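Local coordinates for beta-lactamase (Klebsiella pneumoniae, PDB 6KBY), which probably hydrolyses beta-lactams to substituted beta-amino acids, as a class C beta-lactamase, and here carries adenosine monophosphate in its active-site pocket, at residues G51-Q56 and N204-Y209; D178-T183 and S193-P198; Q94-Y99 and S106-V111. All blocks are in the same frame, centred on the assembly; numbering follows the deposited sequence.

Interaction 1 of 3, residues G51-Q56 and N204-Y209; sequences GLAAKQ and NYAWGY
Lys55 lies against the ring of Tyr209, and the two side chains run antiparallel past one another. At Lys55 CB the nearest atom across the contact is the phenol oxygen, Tyr209 OH. One carbon further, Lys55 CG lies beside the phenol end of the ring, 3.8 Å from Tyr209 CZ and still close to OH, with CG placed beside the backbone N and anti to the carbonyl carbon (chi1 -63°). From there the chain runs extended. Lys55 CD reaches Tyr209 CE2, and Lys55 CE stands over the face, 4.0 Å from the Tyr209 ring centroid and shifted toward the CD2-CE2 rim, a CH-pi contact. At the tip, Lys55 NZ is 4.8 Å from the same centroid and 29° off the ring normal, an off-centre cation-pi pair. The phenol oxygen is also fixed by a hydrogen bond: Lys55 N donates to Tyr209 OH at 2.9 Å, a fairly straight bond.

The backbone bends here in a classic beta bulge: Ala53 and Ala54 both face Gln59 within the small hairpin of 54-55 and 58-60. Tyr209 belongs to a second short hairpin, 208-209 with 215-216. The contact thus ties together two small two-stranded sheets, both outside the large antiparallel sheet of the class C fold and away from the AMP pocket.

Beside the bulge, Trp207 N donates to Ala53 O at 2.9 Å, the donor tilted 24° from the carbonyl plane. Two apolar touches flank that bond: Ala53 CB meets Ala206 CB at 3.8 Å, and Ala54 CB comes up to the indole edge near its plane, 3.9 Å from Trp207 CD1. The indole also stacks with His217, whose NE2 is hydrogen-bonded to Ala206 O.

Interaction 2 of 3, residues D178-T183 and S193-P198; sequences DAIEKT and SYLKVP
With CG beside the backbone N (chi1 -68°) and the chain extended beyond it (chi2 -166°), Glu181 carries its carboxylate from the helix to the backbone of Leu195 and Lys196. Leu195 likewise has CG beside its backbone N and anti to the carbonyl carbon, and its CB points toward the helix, where the branched end meets Ile180. The arrangement is a helix side chain binding consecutive backbone amides: helix 176-187 is fastened to the loop that leaves the short, weakly bonded strand 193-194, the edge strand of a small three-stranded antiparallel sheet with 231-232 and 67-68.

Glu181 OE2 accepts both hydrogen bonds across this contact. It takes Leu195 N at 2.7 Å through its anti lone pair, the one facing away from OE1, with a bent angle of 138° at the hydrogen. The same atom accepts from Lys196 N at 3.0 Å, a straighter bond in which the donor lies nearly in line with the carboxylate C-O bond. Two N-H groups converging on one oxygen would be expected to stabilise its negative charge, and together would restrain the turn of the chain at Leu195. OE2 also rests against Leu195 CB, 3.5 Å away.

Further into the protein the contact becomes apolar. The side chains of Ile180 and Leu195 run nearly perpendicular to each other, and Leu195 reaches the helix through one methyl branch. Leu195 also touches Ile230, while its carbonyl oxygen accepts from Lys231 NZ, so the residue is held from the sheet side as well. Leu195 is about 11 Å from the bound AMP, side chain to ligand, near the pocket but not part of it. The methyl Leu195 CD1 lies 3.8 Å from Ile180 CB and 3.9 Å from Ile180 CG2.

Interaction 3 of 3, residues Q94-Y99 and S106-V111; sequences QSVSHY and SSFDHV
Ser95 CA lies 3.3 Å from Val111 O, a CA-H...O contact that opens the pairing just before the short, weakly bonded helix 96-99. Ser95 is the N-cap: its OG, between the backbone N and the carbonyl carbon (chi1 68°), accepts from His98 N. A water 2.9 Å from Ser95 OG donates to Asp109 O, extending the cap across to the other segment.

Val96 N then donates to Val111 O at 2.7 Å. Its side chain runs alongside Phe108 and Val111 with the same heading; CG1 meets Phe108 CD1 at 3.7 Å and CG2 meets Val111 CG1 at 4.0 Å.

At Ser97 both backbone and side chain bind. Ser97 N donates to Phe108 O at 3.2 Å from well above the carbonyl plane, 55° out of it. Ser97 OG donates to Asp109 OD1 at 2.7 Å, on the anti lone pair; OD1 also accepts from Gly105 N. First-turn amides Val96 N and Ser97 N are thus satisfied by the second segment, and an ST turn, Phe108 N to Ser106 OG, lies at the start of the 3-10 turn 108-109.

The pair packs against helix 158-171 through Val96 on Ile167 and Phe108 on Leu163; Phe108 also stacks with Trp144, just after helix 134-143, and Val111, shortly before helix 113-117, touches Val116.

Along the chain, interaction 1 encloses the other two: 51-56 comes first, interaction 3 closes and then interaction 2 opens and closes before 204-209. Interactions 1 and 2 are neighbours, their centres 22 Å apart, and they touch where Tyr205 CD2 packs on Val197 CG2 at 3.9 Å; strands 193-194 and 208-209 follow one another directly. Interaction 3 lies 43 Å from interaction 1, centre to centre, on the opposite side of the chain's centre, and 28 Å from interaction 2. Interactions 1 and 2 thus join small peripheral sheets to their surroundings, interaction 2 near the AMP pocket, while interaction 3 packs a distant loop region against helix 158-171.

Interaction 1 of 3, residues G51-Q56 and N204-Y209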
# COMPACT_ATOMS: atom_id res chain seq x y z
N GLY A 51 18.15 0.77 14.86
CA GLY A 51 17.69 -0.20 15.83
C GLY A 51 17.74 -1.64 15.34
O GLY A 51 18.61 -2.05 14.57
N LEU A 52 16.77 -2.42 15.82
CA LEU A 52 16.81 -3.88 15.79
C LEU A 52 15.68 -4.46 14.97
O LEU A 52 14.50 -4.13 15.19
CB LEU A 52 16.71 -4.44 17.21
CG LEU A 52 17.78 -3.95 18.18
CD1 LEU A 52 17.57 -4.57 19.56
CD2 LEU A 52 19.15 -4.26 17.63
N ALA A 53 16.04 -5.38 14.06
CA ALA A 53 15.06 -6.22 13.38
C ALA A 53 14.51 -7.30 14.31
O ALA A 53 13.37 -7.73 14.14
CB ALA A 53 15.72 -6.87 12.17
N ALA A 54 15.31 -7.74 15.28
CA ALA A 54 14.88 -8.74 16.25
C ALA A 54 15.60 -8.47 17.56
O ALA A 54 16.76 -8.04 17.56
CB ALA A 54 15.22 -10.15 15.76
N LYS A 55 14.92 -8.72 18.67
CA LYS A 55 15.50 -8.47 19.99
C LYS A 55 16.31 -9.65 20.51
O LYS A 55 17.37 -9.45 21.12
CB LYS A 55 14.39 -8.15 20.99
CG LYS A 55 13.62 -6.90 20.69
CD LYS A 55 12.61 -6.62 21.79
CE LYS A 55 11.72 -5.45 21.44
NZ LYS A 55 10.77 -5.13 22.54
N GLN A 56 15.83 -10.87 20.30
CA GLN A 56 16.44 -12.03 20.93
C GLN A 56 16.33 -13.27 20.04
O GLN A 56 15.24 -13.81 19.86
CB GLN A 56 15.77 -12.30 22.28
CG GLN A 56 16.48 -13.32 23.14
CD GLN A 56 17.98 -13.13 23.15
OE1 GLN A 56 18.48 -12.03 23.39
NE2 GLN A 56 18.72 -14.20 22.89
N ASN A 204 16.87 -12.28 7.27
CA ASN A 204 16.65 -10.85 7.09
C ASN A 204 15.23 -10.43 7.42
O ASN A 204 14.93 -9.23 7.37
CB ASN A 204 16.94 -10.46 5.64
CG ASN A 204 18.41 -10.56 5.31
OD1 ASN A 204 19.26 -10.24 6.13
ND2 ASN A 204 18.71 -11.00 4.09
N TYR A 205 14.35 -11.37 7.75
CA TYR A 205 12.95 -11.06 7.99
C TYR A 205 12.79 -10.61 9.44
O TYR A 205 12.87 -11.43 10.37
CB TYR A 205 12.13 -12.30 7.66
CG TYR A 205 10.61 -12.20 7.74
CD1 TYR A 205 9.95 -11.00 7.98
CD2 TYR A 205 9.84 -13.35 7.57
CE1 TYR A 205 8.56 -10.95 8.06
CE2 TYR A 205 8.47 -13.31 7.65
CZ TYR A 205 7.83 -12.12 7.89
OH TYR A 205 6.46 -12.12 7.95
N ALA A 206 12.60 -9.31 9.63
CA ALA A 206 12.43 -8.76 10.96
C ALA A 206 11.25 -9.42 11.65
O ALA A 206 10.29 -9.85 11.01
CB ALA A 206 12.17 -7.26 10.87
N TRP A 207 11.32 -9.49 12.98
CA TRP A 207 10.16 -9.85 13.78
C TRP A 207 9.37 -8.59 14.09
O TRP A 207 9.94 -7.51 14.28
CB TRP A 207 10.60 -10.56 15.06
CG TRP A 207 11.01 -11.96 14.78
CD1 TRP A 207 12.27 -12.42 14.53
CD2 TRP A 207 10.14 -13.09 14.64
NE1 TRP A 207 12.24 -13.77 14.27
CE2 TRP A 207 10.94 -14.21 14.33
CE3 TRP A 207 8.75 -13.26 14.75
CZ2 TRP A 207 10.40 -15.48 14.14
CZ3 TRP A 207 8.23 -14.53 14.57
CH2 TRP A 207 9.05 -15.62 14.27
N GLY A 208 8.05 -8.72 14.09
CA GLY A 208 7.20 -7.65 14.56
C GLY A 208 6.93 -7.80 16.03
O GLY A 208 7.01 -8.89 16.58
N TYR A 209 6.62 -6.69 16.70
CA TYR A 209 6.38 -6.70 18.13
C TYR A 209 4.99 -6.15 18.40
O TYR A 209 4.71 -4.98 18.10
CB TYR A 209 7.50 -5.98 18.89
CG TYR A 209 8.77 -6.79 18.74
CD1 TYR A 209 9.61 -6.63 17.65
CD2 TYR A 209 9.07 -7.80 19.66
CE1 TYR A 209 10.73 -7.42 17.48
CE2 TYR A 209 10.19 -8.59 19.50
CZ TYR A 209 11.02 -8.40 18.41
OH TYR A 209 12.13 -9.18 18.24

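Interaction 2 of 3, residues D178-T183 and S193-P198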
# COMPACT_ATOMS: atom_id res chain seq x y z
N ASP A 178 1.68 -16.21 -8.32
CA ASP A 178 2.54 -16.21 -9.50
C ASP A 178 2.54 -14.85 -10.18
O ASP A 178 3.58 -14.37 -10.64
CB ASP A 178 2.07 -17.28 -10.51
CG ASP A 178 2.58 -18.66 -10.18
OD1 ASP A 178 3.38 -18.81 -9.23
OD2 ASP A 178 2.18 -19.61 -10.89
N ALA A 179 1.37 -14.21 -10.28
CA ALA A 179 1.30 -12.90 -10.91
C ALA A 179 2.23 -11.91 -10.21
O ALA A 179 2.94 -11.14 -10.87
CB ALA A 179 -0.13 -12.38 -10.89
N ILE A 180 2.25 -11.93 -8.88
CA ILE A 180 3.05 -10.98 -8.13
C ILE A 180 4.53 -11.36 -8.13
O ILE A 180 5.40 -10.54 -8.43
CB ILE A 180 2.50 -10.84 -6.70
CG1 ILE A 180 1.09 -10.22 -6.71
CG2 ILE A 180 3.44 -10.05 -5.82
CD1 ILE A 180 1.01 -8.86 -7.38
N GLU A 181 4.84 -12.61 -7.79
CA GLU A 181 6.24 -12.99 -7.61
C GLU A 181 6.95 -13.36 -8.91
O GLU A 181 8.18 -13.27 -8.97
CB GLU A 181 6.37 -14.14 -6.61
CG GLU A 181 6.01 -13.75 -5.19
CD GLU A 181 6.47 -14.77 -4.16
OE1 GLU A 181 6.82 -15.90 -4.56
OE2 GLU A 181 6.51 -14.45 -2.96
N LYS A 182 6.22 -13.76 -9.95
CA LYS A 182 6.84 -14.12 -11.22
C LYS A 182 6.72 -13.04 -12.28
O LYS A 182 7.58 -12.96 -13.15
CB LYS A 182 6.26 -15.43 -11.77
CG LYS A 182 6.47 -16.63 -10.88
CD LYS A 182 7.92 -17.07 -10.90
CE LYS A 182 8.11 -18.27 -9.99
NZ LYS A 182 9.48 -18.82 -10.07
N THR A 183 5.68 -12.20 -12.23
CA THR A 183 5.50 -11.14 -13.22
C THR A 183 5.74 -9.74 -12.65
O THR A 183 6.65 -9.04 -13.09
CB THR A 183 4.14 -11.23 -13.91
OG1 THR A 183 4.07 -12.44 -14.67
CG2 THR A 183 3.94 -10.04 -14.86
N SER A 193 11.41 -8.50 -2.52
CA SER A 193 10.02 -8.31 -2.15
C SER A 193 9.31 -9.63 -2.39
O SER A 193 9.52 -10.27 -3.43
CB SER A 193 9.40 -7.23 -3.03
OG SER A 193 10.06 -5.99 -2.85
N TYR A 194 8.49 -10.06 -1.43
CA TYR A 194 7.95 -11.41 -1.46
C TYR A 194 6.57 -11.44 -0.84
O TYR A 194 6.25 -10.67 0.06
CB TYR A 194 8.82 -12.36 -0.63
CG TYR A 194 10.29 -12.29 -0.93
CD1 TYR A 194 10.83 -12.96 -2.01
CD2 TYR A 194 11.14 -11.55 -0.12
CE1 TYR A 194 12.19 -12.90 -2.29
CE2 TYR A 194 12.50 -11.49 -0.39
CZ TYR A 194 13.01 -12.16 -1.47
OH TYR A 194 14.36 -12.08 -1.72
N LEU A 195 5.76 -12.39 -1.33
CA LEU A 195 4.61 -12.86 -0.56
C LEU A 195 4.99 -14.00 0.37
O LEU A 195 4.43 -14.12 1.46
CB LEU A 195 3.50 -13.32 -1.50
CG LEU A 195 2.88 -12.20 -2.35
CD1 LEU A 195 1.98 -12.78 -3.42
CD2 LEU A 195 2.11 -11.23 -1.47
N LYS A 196 5.94 -14.85 -0.04
CA LYS A 196 6.49 -15.93 0.77
C LYS A 196 8.00 -15.73 0.82
O LYS A 196 8.68 -15.87 -0.20
CB LYS A 196 6.20 -17.29 0.14
CG LYS A 196 4.78 -17.81 0.27
CD LYS A 196 4.65 -19.16 -0.44
CE LYS A 196 3.26 -19.74 -0.30
NZ LYS A 196 3.00 -20.80 -1.32
N VAL A 197 8.53 -15.43 2.00
CA VAL A 197 9.97 -15.17 2.13
C VAL A 197 10.73 -16.48 1.94
O VAL A 197 10.42 -17.48 2.62
CB VAL A 197 10.27 -14.55 3.50
CG1 VAL A 197 11.77 -14.39 3.69
CG2 VAL A 197 9.55 -13.20 3.64
N PRO A 198 11.72 -16.53 1.06
CA PRO A 198 12.47 -17.77 0.83
C PRO A 198 13.51 -18.02 1.92
O PRO A 198 13.85 -17.14 2.71
CB PRO A 198 13.15 -17.52 -0.52
CG PRO A 198 13.33 -16.04 -0.57
CD PRO A 198 12.13 -15.46 0.14

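Interaction 3 of 3, residues Q94-Y99 and S106-V111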
# COMPACT_ATOMS: atom_id res chain seq x y z
N GLN A 94 -16.65 -3.36 -15.88
CA GLN A 94 -17.45 -4.58 -15.90
C GLN A 94 -17.74 -5.05 -14.48
O GLN A 94 -17.03 -4.72 -13.53
CB GLN A 94 -16.72 -5.69 -16.66
CG GLN A 94 -16.58 -5.45 -18.16
CD GLN A 94 -17.89 -5.56 -18.91
OE1 GLN A 94 -18.72 -6.41 -18.60
NE2 GLN A 94 -18.08 -4.71 -19.91
N SER A 95 -18.79 -5.85 -14.35
CA SER A 95 -19.17 -6.36 -13.04
C SER A 95 -18.20 -7.44 -12.57
O SER A 95 -17.52 -8.10 -13.36
CB SER A 95 -20.58 -6.94 -13.09
OG SER A 95 -20.60 -8.12 -13.89
N VAL A 96 -18.17 -7.63 -11.25
CA VAL A 96 -17.40 -8.73 -10.68
C VAL A 96 -17.90 -10.06 -11.22
O VAL A 96 -17.10 -10.94 -11.57
CB VAL A 96 -17.45 -8.66 -9.14
CG1 VAL A 96 -16.97 -9.97 -8.53
CG2 VAL A 96 -16.60 -7.50 -8.64
N SER A 97 -19.22 -10.24 -11.31
CA SER A 97 -19.73 -11.53 -11.77
C SER A 97 -19.43 -11.78 -13.24
O SER A 97 -19.40 -12.93 -13.67
CB SER A 97 -21.22 -11.68 -11.48
OG SER A 97 -21.96 -10.81 -12.28
N HIS A 98 -19.18 -10.72 -14.02
CA HIS A 98 -18.69 -10.93 -15.38
C HIS A 98 -17.41 -11.76 -15.38
O HIS A 98 -17.24 -12.64 -16.23
CB HIS A 98 -18.46 -9.59 -16.07
CG HIS A 98 -17.91 -9.72 -17.45
ND1 HIS A 98 -18.68 -10.07 -18.53
CD2 HIS A 98 -16.65 -9.55 -17.93
CE1 HIS A 98 -17.93 -10.11 -19.62
NE2 HIS A 98 -16.70 -9.80 -19.28
N TYR A 99 -16.51 -11.50 -14.44
CA TYR A 99 -15.23 -12.19 -14.37
C TYR A 99 -15.23 -13.39 -13.44
O TYR A 99 -14.34 -14.24 -13.57
CB TYR A 99 -14.11 -11.23 -13.95
CG TYR A 99 -13.87 -10.16 -14.98
CD1 TYR A 99 -13.27 -10.48 -16.19
CD2 TYR A 99 -14.26 -8.85 -14.76
CE1 TYR A 99 -13.06 -9.52 -17.15
CE2 TYR A 99 -14.05 -7.88 -15.71
CZ TYR A 99 -13.45 -8.22 -16.90
OH TYR A 99 -13.25 -7.26 -17.86
N SER A 106 -25.83 -13.12 -8.24
CA SER A 106 -25.67 -12.62 -6.88
C SER A 106 -25.62 -11.09 -6.89
O SER A 106 -25.76 -10.45 -7.93
CB SER A 106 -24.40 -13.19 -6.25
OG SER A 106 -23.25 -12.51 -6.74
N SER A 107 -25.37 -10.51 -5.72
CA SER A 107 -25.19 -9.07 -5.64
C SER A 107 -24.01 -8.59 -6.47
O SER A 107 -23.94 -7.41 -6.82
CB SER A 107 -24.99 -8.64 -4.18
OG SER A 107 -26.16 -8.90 -3.43
N PHE A 108 -23.08 -9.49 -6.80
CA PHE A 108 -21.94 -9.09 -7.61
C PHE A 108 -22.28 -8.86 -9.07
O PHE A 108 -21.40 -8.43 -9.83
CB PHE A 108 -20.78 -10.07 -7.39
CG PHE A 108 -20.17 -9.94 -6.04
CD1 PHE A 108 -19.27 -8.92 -5.79
CD2 PHE A 108 -20.55 -10.77 -4.99
CE1 PHE A 108 -18.72 -8.75 -4.54
CE2 PHE A 108 -19.99 -10.61 -3.73
CZ PHE A 108 -19.08 -9.59 -3.51
N ASP A 109 -23.53 -9.09 -9.48
CA ASP A 109 -23.99 -8.59 -10.77
C ASP A 109 -24.00 -7.07 -10.81
O ASP A 109 -24.04 -6.49 -11.89
CB ASP A 109 -25.43 -9.05 -11.05
CG ASP A 109 -25.54 -10.53 -11.38
OD1 ASP A 109 -24.53 -11.22 -11.58
OD2 ASP A 109 -26.69 -11.02 -11.45
N HIS A 110 -24.00 -6.41 -9.65
CA HIS A 110 -24.15 -4.97 -9.56
C HIS A 110 -22.97 -4.29 -8.88
O HIS A 110 -23.08 -3.12 -8.49
CB HIS A 110 -25.46 -4.61 -8.85
CG HIS A 110 -26.66 -5.23 -9.48
ND1 HIS A 110 -27.03 -4.97 -10.78
CD2 HIS A 110 -27.58 -6.10 -9.00
CE1 HIS A 110 -28.13 -5.65 -11.07
NE2 HIS A 110 -28.48 -6.35 -10.01
N VAL A 111 -21.87 -5.01 -8.69
CA VAL A 111 -20.63 -4.48 -8.15
C VAL A 111 -19.61 -4.52 -9.28
O VAL A 111 -19.36 -5.59 -9.85
CB VAL A 111 -20.13 -5.34 -6.98
CG1 VAL A 111 -18.75 -4.88 -6.52
CG2 VAL A 111 -21.12 -5.34 -5.83
O HOH W 1 -23.46 -7.69 -14.33